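Enoyl-CoA hydratase (Mycobacterium tuberculosis, PDB 4JJT) belongs to the crotonase superfamily and probably acts as a lyase, adding water across the double bond of enoyl-CoA thioesters. Local coordinates at residues D7-I11 with A34-F39. Sequence-based numbering, arbitrary orientation.
Sequences DILLI and ALRDRF
Ile8 meets the first turn of helix 33-48 and illustrates how one branched side chain can serve an apolar and a charged neighbour together. The bond from CA to CB points toward the helix, and chi1 of 67° sets CG1 between the backbone N and the carbonyl carbon. There CG1 lies 3.8 Å above the guanidinium plane of Arg38, over its centre, and on another flank it packs 3.9 Å from CD1 of Leu35. The extended chi2 carries CD1 on to the helix backbone, 3.7 Å from CA of Leu35, with CB of Ala34 at 4.2 Å. Arg38, bent at chi3, lies roughly perpendicular to Ile8. The Leu35 side chain runs antiparallel alongside Ile8, and its CD1 also approaches CB of Leu9 at 4.1 Å. Deeper in, Leu9 CD2 rests against the backbone at Arg38, 3.5 Å from its O. The axes of strand 9-11 and helix 34-39 come within 9.8 Å, at 20° from parallel. Leu10 bonds to Thr21 through the backbone within the hairpin of strands 9-14 and 17-22, Ile8 to Asn23 just beyond its strands, and the helix packs against the sheet as in the alpha/beta core of the crotonase fold.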
# COMPACT_ATOMS: atom_id res chain seq x y z
N ASP A 7 11.77 -41.15 -6.36
CA ASP A 7 13.16 -41.30 -5.97
C ASP A 7 13.90 -39.96 -6.01
O ASP A 7 14.75 -39.70 -5.16
CB ASP A 7 13.87 -42.30 -6.88
CG ASP A 7 15.31 -42.53 -6.49
OD1 ASP A 7 15.57 -43.44 -5.67
OD2 ASP A 7 16.19 -41.79 -6.99
N ILE A 8 13.57 -39.13 -6.99
CA ILE A 8 14.16 -37.81 -7.10
C ILE A 8 13.64 -36.90 -5.99
O ILE A 8 14.15 -35.81 -5.77
CB ILE A 8 13.89 -37.16 -8.47
CG1 ILE A 8 12.40 -36.86 -8.63
CG2 ILE A 8 14.39 -38.06 -9.59
CD1 ILE A 8 12.07 -36.09 -9.88
N LEU A 9 12.60 -37.36 -5.31
CA LEU A 9 12.07 -36.67 -4.14
C LEU A 9 11.77 -37.67 -3.03
O LEU A 9 10.91 -38.55 -3.19
CB LEU A 9 10.80 -35.89 -4.50
CG LEU A 9 10.22 -35.03 -3.38
CD1 LEU A 9 11.14 -33.84 -3.10
CD2 LEU A 9 8.81 -34.57 -3.71
N LEU A 10 12.48 -37.56 -1.92
CA LEU A 10 12.28 -38.45 -0.79
C LEU A 10 11.22 -37.89 0.15
O LEU A 10 11.25 -36.72 0.51
CB LEU A 10 13.59 -38.71 -0.05
CG LEU A 10 14.66 -39.41 -0.90
CD1 LEU A 10 15.97 -39.52 -0.15
CD2 LEU A 10 14.17 -40.78 -1.34
N ILE A 11 10.28 -38.74 0.54
CA ILE A 11 9.15 -38.33 1.37
C ILE A 11 9.05 -39.18 2.63
O ILE A 11 8.76 -40.38 2.56
CB ILE A 11 7.83 -38.40 0.59
CG1 ILE A 11 7.87 -37.44 -0.61
CG2 ILE A 11 6.66 -38.06 1.50
CD1 ILE A 11 6.66 -37.52 -1.51
N ALA A 34 10.31 -32.42 -13.85
CA ALA A 34 9.72 -33.53 -13.11
C ALA A 34 9.81 -33.32 -11.60
O ALA A 34 8.90 -33.70 -10.86
CB ALA A 34 10.39 -34.84 -13.51
N LEU A 35 10.90 -32.72 -11.15
CA LEU A 35 11.11 -32.49 -9.72
C LEU A 35 10.24 -31.36 -9.20
O LEU A 35 9.76 -31.40 -8.07
CB LEU A 35 12.59 -32.21 -9.43
CG LEU A 35 12.96 -32.07 -7.95
CD1 LEU A 35 12.45 -33.27 -7.16
CD2 LEU A 35 14.47 -31.93 -7.79
N ARG A 36 10.03 -30.34 -10.03
CA ARG A 36 9.16 -29.23 -9.67
C ARG A 36 7.72 -29.71 -9.52
O ARG A 36 7.01 -29.31 -8.60
CB ARG A 36 9.24 -28.10 -10.70
CG ARG A 36 10.61 -27.43 -10.79
CD ARG A 36 10.54 -26.12 -11.55
NE ARG A 36 10.00 -26.28 -12.90
CZ ARG A 36 10.75 -26.53 -13.98
NH1 ARG A 36 12.06 -26.64 -13.86
NH2 ARG A 36 10.18 -26.66 -15.17
N ASP A 37 7.30 -30.59 -10.42
CA ASP A 37 5.96 -31.15 -10.38
C ASP A 37 5.71 -31.92 -9.09
O ASP A 37 4.66 -31.77 -8.46
CB ASP A 37 5.71 -32.05 -11.59
CG ASP A 37 5.44 -31.27 -12.86
OD1 ASP A 37 5.13 -30.07 -12.77
OD2 ASP A 37 5.53 -31.87 -13.95
N ARG A 38 6.68 -32.74 -8.70
CA ARG A 38 6.51 -33.60 -7.54
C ARG A 38 6.66 -32.85 -6.22
O ARG A 38 5.97 -33.15 -5.25
CB ARG A 38 7.48 -34.79 -7.61
CG ARG A 38 6.85 -36.11 -7.20
CD ARG A 38 7.79 -37.28 -7.43
NE ARG A 38 8.13 -37.45 -8.84
CZ ARG A 38 8.91 -38.42 -9.31
NH1 ARG A 38 9.17 -38.50 -10.61
NH2 ARG A 38 9.43 -39.31 -8.48
N PHE A 39 7.58 -31.88 -6.18
CA PHE A 39 7.78 -31.09 -4.96
C PHE A 39 6.53 -30.29 -4.59
O PHE A 39 6.06 -30.35 -3.45
CB PHE A 39 8.97 -30.13 -5.11
CG PHE A 39 9.08 -29.12 -4.00
CD1 PHE A 39 9.59 -29.48 -2.77
CD2 PHE A 39 8.66 -27.81 -4.19
CE1 PHE A 39 9.69 -28.55 -1.75
CE2 PHE A 39 8.76 -26.88 -3.17
CZ PHE A 39 9.27 -27.26 -1.95